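Local coordinates for trans-4-hydroxy-L-proline dehydratase (Clostridioides difficile 70-100-2010, PDB 6VXC), which catalyses the glycyl-radical-dependent dehydration of trans-4-hydroxy-L-proline to (S)-1-pyrroline-5-carboxylate, a step in the anaerobic breakdown of hydroxyproline, at residues Tyr357-Ile368 with Ile393-Lys404; Phe640-Thr648 with Glu657-Thr665. All blocks are in the same frame, centred on the assembly; numbering follows the deposited sequence.

Overall arrangement
Interaction 1 comes first along the chain and is complete before interaction 2 begins; their centres lie about 23 Å apart. Interaction 1 pairs strands 362-366 and 396-401, neighbours in one sheet, joined through helix 378-390 as a beta-alpha-beta unit. Interaction 2 sets the end of helix 630-647 against strand 657-661, which lies beside strand 565-573 in another, consistent with the two half-barrels of the family. The two meet where Phe360 CZ packs on Thr665 CG2 at 3.8 Å. The side chain of Phe360 is about 4 Å from Cys454, the probable radical cysteine, and that of Asp661 about 4 Å from Glu456, the probable proton acceptor, so the loop leading into strand 362-366 and the far end of strand 657-661 both border the probable active site.

Interaction 1. Residues Tyr357-Ile368 with Ile393-Lys404; sequences YTDFANINTGGI and IQPSSNVQISKK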
loop_
_atom_site.group_PDB
_atom_site.type_symbol
_atom_site.label_atom_id
_atom_site.label_comp_id
_atom_site.label_asym_id
_atom_site.label_seq_id
_atom_site.Cartn_x
_atom_site.Cartn_y
_atom_site.Cartn_z
ATOM N N TYR A 357 5.687 1.176 -10.454
ATOM C CA TYR A 357 5.620 2.636 -10.399
ATOM C C TYR A 357 4.451 3.137 -9.553
ATOM O O TYR A 357 4.451 4.303 -9.152
ATOM C CB TYR A 357 5.476 3.243 -11.809
ATOM C CG TYR A 357 6.652 3.100 -12.757
ATOM C CD1 TYR A 357 7.793 3.888 -12.624
ATOM C CD2 TYR A 357 6.608 2.193 -13.805
ATOM C CE1 TYR A 357 8.875 3.754 -13.515
ATOM C CE2 TYR A 357 7.663 2.047 -14.698
ATOM C CZ TYR A 357 8.800 2.826 -14.549
ATOM O OH TYR A 357 9.839 2.673 -15.445
ATOM N N THR A 358 3.428 2.318 -9.326
ATOM C CA THR A 358 2.243 2.801 -8.623
ATOM C C THR A 358 2.547 2.991 -7.135
ATOM O O THR A 358 3.469 2.383 -6.584
ATOM C CB THR A 358 1.065 1.844 -8.830
ATOM O OG1 THR A 358 1.356 0.557 -8.267
ATOM C CG2 THR A 358 0.787 1.664 -10.330
ATOM N N ASP A 359 1.760 3.862 -6.483
ATOM C CA ASP A 359 1.970 4.204 -5.079
ATOM C C ASP A 359 0.746 3.899 -4.226
ATOM O O ASP A 359 0.602 4.473 -3.146
ATOM C CB ASP A 359 2.362 5.682 -4.921
ATOM C CG ASP A 359 3.329 5.930 -3.743
ATOM O OD1 ASP A 359 3.685 4.984 -3.011
ATOM O OD2 ASP A 359 3.733 7.093 -3.567
ATOM N N PHE A 360 -0.159 3.040 -4.707
ATOM C CA PHE A 360 -1.160 2.395 -3.864
ATOM C C PHE A 360 -2.044 3.406 -3.137
ATOM O O PHE A 360 -2.303 3.280 -1.940
ATOM C CB PHE A 360 -0.497 1.444 -2.853
ATOM C CG PHE A 360 0.259 0.332 -3.486
ATOM C CD1 PHE A 360 1.556 0.516 -3.915
ATOM C CD2 PHE A 360 -0.335 -0.902 -3.672
ATOM C CE1 PHE A 360 2.248 -0.499 -4.506
ATOM C CE2 PHE A 360 0.359 -1.924 -4.267
ATOM C CZ PHE A 360 1.657 -1.717 -4.692
ATOM N N ALA A 361 -2.531 4.399 -3.876
ATOM C CA ALA A 361 -3.485 5.367 -3.339
ATOM C C ALA A 361 -4.873 4.760 -3.506
ATOM O O ALA A 361 -5.443 4.775 -4.595
ATOM C CB ALA A 361 -3.374 6.717 -4.032
ATOM N N ASN A 362 -5.405 4.222 -2.421
ATOM C CA ASN A 362 -6.570 3.350 -2.442
ATOM C C ASN A 362 -7.834 4.143 -2.092
ATOM O O ASN A 362 -7.964 4.652 -0.980
ATOM C CB ASN A 362 -6.327 2.203 -1.459
ATOM C CG ASN A 362 -7.370 1.113 -1.545
ATOM O OD1 ASN A 362 -8.541 1.368 -1.787
ATOM N ND2 ASN A 362 -6.948 -0.117 -1.274
ATOM N N ILE A 363 -8.776 4.213 -3.032
ATOM C CA ILE A 363 -10.050 4.895 -2.834
ATOM C C ILE A 363 -11.141 3.847 -2.617
ATOM O O ILE A 363 -11.231 2.871 -3.368
ATOM C CB ILE A 363 -10.356 5.833 -4.022
ATOM C CG1 ILE A 363 -9.264 6.920 -4.105
ATOM C CG2 ILE A 363 -11.749 6.441 -3.882
ATOM C CD1 ILE A 363 -9.369 7.898 -5.267
ATOM N N ASN A 364 -11.936 4.031 -1.549
ATOM C CA ASN A 364 -13.020 3.143 -1.136
ATOM C C ASN A 364 -14.356 3.812 -1.499
ATOM O O ASN A 364 -14.721 4.832 -0.906
ATOM C CB ASN A 364 -12.967 2.892 0.372
ATOM C CG ASN A 364 -11.943 1.833 0.808
ATOM O OD1 ASN A 364 -12.073 1.304 1.902
ATOM N ND2 ASN A 364 -10.914 1.562 -0.005
ATOM N N THR A 365 -15.091 3.237 -2.441
ATOM C CA THR A 365 -16.370 3.772 -2.893
ATOM C C THR A 365 -17.493 2.817 -2.502
ATOM O O THR A 365 -17.349 1.593 -2.605
ATOM C CB THR A 365 -16.332 4.014 -4.421
ATOM O OG1 THR A 365 -15.351 5.011 -4.719
ATOM C CG2 THR A 365 -17.679 4.485 -4.987
ATOM N N GLY A 366 -18.611 3.374 -2.046
ATOM C CA GLY A 366 -19.718 2.547 -1.605
ATOM C C GLY A 366 -19.871 2.543 -0.094
ATOM O O GLY A 366 -20.080 3.597 0.516
ATOM N N GLY A 367 -19.760 1.365 0.516
ATOM C CA GLY A 367 -19.674 1.231 1.951
ATOM C C GLY A 367 -20.882 1.807 2.666
ATOM O O GLY A 367 -22.029 1.703 2.208
ATOM N N ILE A 368 -20.616 2.378 3.846
ATOM C CA ILE A 368 -21.629 2.954 4.719
ATOM C C ILE A 368 -21.257 4.398 5.013
ATOM O O ILE A 368 -20.093 4.791 4.940
ATOM C CB ILE A 368 -21.792 2.156 6.028
ATOM C CG1 ILE A 368 -20.446 2.032 6.756
ATOM C CG2 ILE A 368 -22.349 0.773 5.749
ATOM C CD1 ILE A 368 -20.551 1.240 7.984
ATOM N N ILE A 393 -4.093 2.941 -13.783
ATOM C CA ILE A 393 -3.732 2.082 -12.652
ATOM C C ILE A 393 -3.484 2.858 -11.369
ATOM O O ILE A 393 -3.407 2.246 -10.296
ATOM C CB ILE A 393 -2.513 1.189 -12.974
ATOM C CG1 ILE A 393 -1.283 2.015 -13.346
ATOM C CG2 ILE A 393 -2.857 0.177 -14.052
ATOM C CD1 ILE A 393 -0.063 1.144 -13.649
ATOM N N GLN A 394 -3.386 4.177 -11.446
ATOM C CA GLN A 394 -3.471 5.045 -10.275
ATOM C C GLN A 394 -4.597 6.036 -10.528
ATOM O O GLN A 394 -4.719 6.527 -11.636
ATOM C CB GLN A 394 -2.175 5.811 -10.039
ATOM C CG GLN A 394 -0.942 4.975 -9.764
ATOM C CD GLN A 394 0.087 5.772 -8.959
ATOM O OE1 GLN A 394 0.033 5.790 -7.730
ATOM N NE2 GLN A 394 1.020 6.420 -9.643
ATOM N N PRO A 395 -5.433 6.314 -9.523
ATOM C CA PRO A 395 -5.450 5.719 -8.194
ATOM C C PRO A 395 -5.952 4.277 -8.248
ATOM O O PRO A 395 -6.385 3.787 -9.298
ATOM C CB PRO A 395 -6.441 6.593 -7.433
ATOM C CG PRO A 395 -7.422 7.013 -8.503
ATOM C CD PRO A 395 -6.582 7.216 -9.733
ATOM N N SER A 396 -5.893 3.614 -7.105
ATOM C CA SER A 396 -6.414 2.265 -6.947
ATOM C C SER A 396 -7.867 2.413 -6.501
ATOM O O SER A 396 -8.150 2.617 -5.315
ATOM C CB SER A 396 -5.544 1.495 -5.953
ATOM O OG SER A 396 -5.979 0.173 -5.760
ATOM N N SER A 397 -8.796 2.332 -7.470
ATOM C CA SER A 397 -10.204 2.665 -7.254
ATOM C C SER A 397 -10.991 1.389 -6.959
ATOM O O SER A 397 -11.189 0.549 -7.844
ATOM C CB SER A 397 -10.779 3.394 -8.470
ATOM O OG SER A 397 -12.156 3.686 -8.269
ATOM N N ASN A 398 -11.452 1.256 -5.723
ATOM C CA ASN A 398 -12.065 0.024 -5.238
ATOM C C ASN A 398 -13.423 0.322 -4.623
ATOM O O ASN A 398 -13.791 1.481 -4.409
ATOM C CB ASN A 398 -11.150 -0.658 -4.215
ATOM C CG ASN A 398 -9.807 -0.948 -4.790
ATOM O OD1 ASN A 398 -9.704 -1.640 -5.789
ATOM N ND2 ASN A 398 -8.785 -0.364 -4.230
ATOM N N VAL A 399 -14.146 -0.742 -4.269
ATOM C CA VAL A 399 -15.482 -0.619 -3.709
ATOM C C VAL A 399 -15.563 -1.353 -2.375
ATOM O O VAL A 399 -14.918 -2.387 -2.176
ATOM C CB VAL A 399 -16.553 -1.136 -4.702
ATOM C CG1 VAL A 399 -16.482 -0.317 -5.990
ATOM C CG2 VAL A 399 -16.418 -2.632 -4.974
ATOM N N GLN A 400 -16.301 -0.758 -1.443
ATOM C CA GLN A 400 -16.747 -1.410 -0.224
ATOM C C GLN A 400 -18.167 -1.916 -0.440
ATOM O O GLN A 400 -19.069 -1.139 -0.774
ATOM C CB GLN A 400 -16.702 -0.459 0.973
ATOM C CG GLN A 400 -15.409 -0.478 1.771
ATOM C CD GLN A 400 -15.562 0.194 3.131
ATOM O OE1 GLN A 400 -16.487 -0.113 3.884
ATOM N NE2 GLN A 400 -14.681 1.146 3.432
ATOM N N ILE A 401 -18.362 -3.202 -0.223
ATOM C CA ILE A 401 -19.645 -3.852 -0.388
ATOM C C ILE A 401 -20.140 -4.214 1.000
ATOM O O ILE A 401 -19.457 -4.926 1.737
ATOM C CB ILE A 401 -19.529 -5.092 -1.286
ATOM C CG1 ILE A 401 -18.967 -4.719 -2.668
ATOM C CG2 ILE A 401 -20.860 -5.820 -1.361
ATOM C CD1 ILE A 401 -19.726 -3.622 -3.416
ATOM N N SER A 402 -21.316 -3.707 1.349
ATOM C CA SER A 402 -22.025 -3.986 2.586
ATOM C C SER A 402 -23.248 -4.842 2.288
ATOM O O SER A 402 -23.769 -4.843 1.172
ATOM C CB SER A 402 -22.453 -2.668 3.266
ATOM O OG SER A 402 -23.421 -2.861 4.285
ATOM N N LYS A 403 -23.727 -5.547 3.318
ATOM C CA LYS A 403 -25.047 -6.163 3.231
ATOM C C LYS A 403 -26.131 -5.130 2.925
ATOM O O LYS A 403 -27.213 -5.500 2.466
ATOM C CB LYS A 403 -25.370 -6.890 4.534
ATOM C CG LYS A 403 -25.476 -5.951 5.711
ATOM C CD LYS A 403 -25.733 -6.675 7.020
ATOM C CE LYS A 403 -25.937 -5.668 8.157
ATOM N NZ LYS A 403 -26.277 -6.322 9.452
ATOM N N LYS A 404 -25.862 -3.851 3.186
ATOM C CA LYS A 404 -26.772 -2.746 2.914
ATOM C C LYS A 404 -26.608 -2.142 1.522
ATOM O O LYS A 404 -27.401 -1.270 1.154
ATOM C CB LYS A 404 -26.577 -1.631 3.950
ATOM C CG LYS A 404 -26.650 -2.052 5.432
ATOM C CD LYS A 404 -26.366 -0.831 6.277
ATOM C CE LYS A 404 -26.695 -0.997 7.757
ATOM N NZ LYS A 404 -25.660 -1.760 8.447
HETATM O O HOH W 1 -2.434 4.764 -6.644
HETATM O O HOH W 2 -13.203 3.881 -5.699
HETATM O O HOH W 3 -17.754 2.075 4.689
#
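With CG set beside its own backbone N (chi1 -57°), Asn398 swings its amide toward Asn362, whose CG lies anti to the backbone N (chi1 -171°). The side chains cross at about a right angle, and Asn398 ND2 gives a hydrogen bond to Asn362 OD1 at 3.0 Å; the acceptor lies in the amide plane of Asn398, whereas the donor stands above the carbonyl plane of Asn362. In a second pair, with perpendicular planes, Gln400 NE2 gives a hydrogen bond to Asn364 OD1 (3.0 Å), an amide that also has a polar partner in Thr451. These amides stand on one face of two parallel strands, joined by bonds such as Ile363 N to Ser396 O (2.9 Å). On the other face, covered by Trp335, apolar Ile363 CD1 meets Pro395 CB at 3.9 Å. Before the strands, Gln394 OE1 accepts from Asp359 N (2.9 Å) and from water 1, which accepts from Ala361 N. Glycine suits positions 366 and 367, where phi is positive. Asn398 OD1 takes the N-H of Ala425, and Asn362 ND2 runs on to Gly453 O, next to Cys454, the probable radical cysteine; buried amides, able to give and accept at once, are thus satisfied by one another and by neighbouring backbone, without charge.

Interaction 2. Residues Phe640-Thr648 with Glu657-Thr665; sequences FNAYYNEVT and EYRVDMLPT
Val660, Thr648 and Val647 have the most surface buried here. Val660 points at the helix, and its CG2 branch does most of the touching: it lies 3.5 Å from Tyr643 CE2 and 3.6 Å from Val647 CB. A compact branched side chain suits this spot, packing its methyls against the Tyr643 ring and the Val647 side chain. Val647, with CG1 anti to its backbone N (chi1 172°), turns that methyl toward Tyr658 CB at 3.9 Å. Thr648, the first residue to leave helical geometry, brings its CA to 3.3 Å from Tyr658 O. Its hydroxyl bonds back to Tyr644 O (2.8 Å), while water 5 donates to the same hydroxyl and accepts a weak bond from Val660 N. Threonine suits the place because its hydroxyl can turn back to the last turn while CG2 lies against the strand, near Tyr658 O and Arg659 NH2. Met662 SD lies obliquely to the Tyr643 ring, a Met-aromatic contact. A helix nearly antiparallel (161°) to the strand that follows it, packed by apolar side chains, is the ordinary alpha/beta arrangement of this barrel fold. Strand 565-573 flanks strand 657-661 and receives the Tyr643 hydroxyl at Ile570 O, while helix 506-538 packs on Val647 and Tyr658.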
loop_
_atom_site.group_PDB
_atom_site.type_symbol
_atom_site.label_atom_id
_atom_site.label_comp_id
_atom_site.label_asym_id
_atom_site.label_seq_id
_atom_site.Cartn_x
_atom_site.Cartn_y
_atom_site.Cartn_z
ATOM N N PHE A 640 -2.252 -20.182 10.871
ATOM C CA PHE A 640 -2.752 -18.819 11.017
ATOM C C PHE A 640 -2.820 -18.412 12.477
ATOM O O PHE A 640 -2.401 -17.315 12.837
ATOM C CB PHE A 640 -4.130 -18.679 10.382
ATOM C CG PHE A 640 -4.776 -17.357 10.648
ATOM C CD1 PHE A 640 -4.452 -16.257 9.884
ATOM C CD2 PHE A 640 -5.693 -17.213 11.672
ATOM C CE1 PHE A 640 -5.046 -15.021 10.128
ATOM C CE2 PHE A 640 -6.293 -15.991 11.917
ATOM C CZ PHE A 640 -5.959 -14.893 11.149
ATOM N N ASN A 641 -3.358 -19.289 13.331
ATOM C CA ASN A 641 -3.471 -18.985 14.755
ATOM C C ASN A 641 -2.106 -18.814 15.405
ATOM O O ASN A 641 -1.927 -17.938 16.254
ATOM C CB ASN A 641 -4.262 -20.086 15.461
ATOM C CG ASN A 641 -5.716 -20.086 15.055
ATOM O OD1 ASN A 641 -6.232 -19.067 14.616
ATOM N ND2 ASN A 641 -6.382 -21.229 15.183
ATOM N N ALA A 642 -1.133 -19.640 15.022
ATOM C CA ALA A 642 0.202 -19.494 15.587
ATOM C C ALA A 642 0.789 -18.142 15.231
ATOM O O ALA A 642 1.396 -17.478 16.080
ATOM C CB ALA A 642 1.117 -20.616 15.097
ATOM N N TYR A 643 0.614 -17.723 13.973
ATOM C CA TYR A 643 1.102 -16.420 13.528
ATOM C C TYR A 643 0.391 -15.287 14.251
ATOM O O TYR A 643 1.030 -14.379 14.800
ATOM C CB TYR A 643 0.919 -16.303 12.011
ATOM C CG TYR A 643 1.491 -15.050 11.405
ATOM C CD1 TYR A 643 2.852 -14.785 11.470
ATOM C CD2 TYR A 643 0.683 -14.150 10.720
ATOM C CE1 TYR A 643 3.394 -13.653 10.887
ATOM C CE2 TYR A 643 1.217 -13.006 10.140
ATOM C CZ TYR A 643 2.573 -12.763 10.226
ATOM O OH TYR A 643 3.137 -11.640 9.657
ATOM N N TYR A 644 -0.938 -15.337 14.272
ATOM C CA TYR A 644 -1.721 -14.364 15.021
ATOM C C TYR A 644 -1.270 -14.299 16.477
ATOM O O TYR A 644 -1.059 -13.214 17.024
ATOM C CB TYR A 644 -3.199 -14.735 14.947
ATOM C CG TYR A 644 -4.089 -14.017 15.925
ATOM C CD1 TYR A 644 -4.594 -12.761 15.628
ATOM C CD2 TYR A 644 -4.436 -14.599 17.141
ATOM C CE1 TYR A 644 -5.403 -12.091 16.511
ATOM C CE2 TYR A 644 -5.253 -13.926 18.047
ATOM C CZ TYR A 644 -5.734 -12.666 17.713
ATOM O OH TYR A 644 -6.534 -11.965 18.567
ATOM N N ASN A 645 -1.108 -15.463 17.116
ATOM C CA ASN A 645 -0.769 -15.503 18.536
ATOM C C ASN A 645 0.639 -14.996 18.804
ATOM O O ASN A 645 0.874 -14.349 19.829
ATOM C CB ASN A 645 -0.904 -16.930 19.075
ATOM C CG ASN A 645 -2.351 -17.346 19.318
ATOM O OD1 ASN A 645 -3.192 -16.536 19.673
ATOM N ND2 ASN A 645 -2.631 -18.624 19.131
ATOM N N GLU A 646 1.574 -15.256 17.897
ATOM C CA GLU A 646 2.956 -14.849 18.116
ATOM C C GLU A 646 3.135 -13.339 18.003
ATOM O O GLU A 646 3.980 -12.764 18.705
ATOM C CB GLU A 646 3.856 -15.568 17.121
ATOM C CG GLU A 646 5.326 -15.358 17.351
ATOM C CD GLU A 646 5.747 -15.832 18.713
ATOM O OE1 GLU A 646 5.424 -16.991 19.071
ATOM O OE2 GLU A 646 6.398 -15.040 19.418
ATOM N N VAL A 647 2.345 -12.681 17.161
ATOM C CA VAL A 647 2.537 -11.268 16.855
ATOM C C VAL A 647 1.600 -10.366 17.654
ATOM O O VAL A 647 2.027 -9.343 18.188
ATOM C CB VAL A 647 2.390 -11.020 15.336
ATOM C CG1 VAL A 647 2.389 -9.515 15.046
ATOM C CG2 VAL A 647 3.508 -11.692 14.595
ATOM N N THR A 648 0.316 -10.721 17.739
ATOM C CA THR A 648 -0.715 -9.773 18.165
ATOM C C THR A 648 -0.626 -9.412 19.653
ATOM O O THR A 648 -0.549 -10.284 20.523
ATOM C CB THR A 648 -2.100 -10.354 17.869
ATOM O OG1 THR A 648 -2.199 -10.697 16.483
ATOM C CG2 THR A 648 -3.188 -9.352 18.224
ATOM N N GLU A 657 -0.234 -1.379 19.728
ATOM C CA GLU A 657 0.083 -2.801 19.766
ATOM C C GLU A 657 0.265 -3.337 18.350
ATOM O O GLU A 657 -0.177 -2.735 17.366
ATOM C CB GLU A 657 -1.000 -3.608 20.480
ATOM C CG GLU A 657 -2.240 -3.798 19.647
ATOM C CD GLU A 657 -3.302 -4.681 20.306
ATOM O OE1 GLU A 657 -3.086 -5.151 21.451
ATOM O OE2 GLU A 657 -4.363 -4.892 19.669
ATOM N N TYR A 658 0.918 -4.496 18.269
ATOM C CA TYR A 658 1.101 -5.196 17.011
ATOM C C TYR A 658 -0.137 -6.007 16.671
ATOM O O TYR A 658 -0.844 -6.508 17.556
ATOM C CB TYR A 658 2.324 -6.122 17.061
ATOM C CG TYR A 658 3.564 -5.388 16.685
ATOM C CD1 TYR A 658 4.266 -4.654 17.636
ATOM C CD2 TYR A 658 4.010 -5.370 15.374
ATOM C CE1 TYR A 658 5.380 -3.958 17.298
ATOM C CE2 TYR A 658 5.142 -4.661 15.019
ATOM C CZ TYR A 658 5.817 -3.958 15.994
ATOM O OH TYR A 658 6.930 -3.246 15.658
ATOM N N ARG A 659 -0.416 -6.090 15.375
ATOM C CA ARG A 659 -1.478 -6.924 14.843
ATOM C C ARG A 659 -0.992 -7.545 13.534
ATOM O O ARG A 659 0.118 -7.288 13.073
ATOM C CB ARG A 659 -2.776 -6.123 14.659
ATOM C CG ARG A 659 -3.288 -5.444 15.960
ATOM C CD ARG A 659 -4.686 -4.838 15.804
ATOM N NE ARG A 659 -5.680 -5.892 15.632
ATOM C CZ ARG A 659 -6.118 -6.677 16.611
ATOM N NH1 ARG A 659 -7.025 -7.618 16.353
ATOM N NH2 ARG A 659 -5.672 -6.506 17.852
ATOM N N VAL A 660 -1.855 -8.324 12.899
ATOM C CA VAL A 660 -1.448 -9.215 11.827
ATOM C C VAL A 660 -2.291 -8.921 10.590
ATOM O O VAL A 660 -3.473 -8.589 10.711
ATOM C CB VAL A 660 -1.593 -10.662 12.352
ATOM C CG1 VAL A 660 -2.369 -11.542 11.461
ATOM C CG2 VAL A 660 -0.213 -11.233 12.800
ATOM N N ASP A 661 -1.664 -8.976 9.409
ATOM C CA ASP A 661 -2.372 -8.974 8.129
ATOM C C ASP A 661 -1.643 -9.905 7.155
ATOM O O ASP A 661 -0.548 -10.398 7.442
ATOM C CB ASP A 661 -2.546 -7.538 7.560
ATOM C CG ASP A 661 -1.232 -6.791 7.357
ATOM O OD1 ASP A 661 -0.186 -7.456 7.289
ATOM O OD2 ASP A 661 -1.241 -5.523 7.243
ATOM N N MET A 662 -2.265 -10.156 5.996
ATOM C CA MET A 662 -1.798 -11.181 5.060
ATOM C C MET A 662 -1.876 -10.640 3.635
ATOM O O MET A 662 -2.941 -10.703 3.005
ATOM C CB MET A 662 -2.633 -12.446 5.206
ATOM C CG MET A 662 -2.880 -12.808 6.664
ATOM S SD MET A 662 -1.483 -13.707 7.339
ATOM C CE MET A 662 -1.760 -15.265 6.510
ATOM N N LEU A 663 -0.756 -10.133 3.128
ATOM C CA LEU A 663 -0.660 -9.666 1.750
ATOM C C LEU A 663 0.799 -9.729 1.311
ATOM O O LEU A 663 1.701 -9.731 2.153
ATOM C CB LEU A 663 -1.226 -8.242 1.591
ATOM C CG LEU A 663 -0.778 -6.937 2.281
ATOM C CD1 LEU A 663 -0.756 -7.078 3.780
ATOM C CD2 LEU A 663 0.516 -6.361 1.757
ATOM N N PRO A 664 1.060 -9.836 -0.002
ATOM C CA PRO A 664 2.444 -10.014 -0.471
ATOM C C PRO A 664 3.000 -8.880 -1.335
ATOM O O PRO A 664 4.219 -8.785 -1.490
ATOM C CB PRO A 664 2.331 -11.291 -1.308
ATOM C CG PRO A 664 0.963 -11.087 -2.005
ATOM C CD PRO A 664 0.091 -10.318 -1.007
ATOM N N THR A 665 2.139 -8.057 -1.941
ATOM C CA THR A 665 2.525 -7.207 -3.072
ATOM C C THR A 665 3.350 -8.034 -4.068
ATOM O O THR A 665 2.815 -8.979 -4.648
ATOM C CB THR A 665 3.252 -5.939 -2.597
ATOM O OG1 THR A 665 2.485 -5.309 -1.559
ATOM C CG2 THR A 665 3.425 -4.956 -3.754
HETATM O O HOH W 4 -7.628 -9.692 18.209
HETATM O O HOH W 5 -4.032 -9.243 14.771
#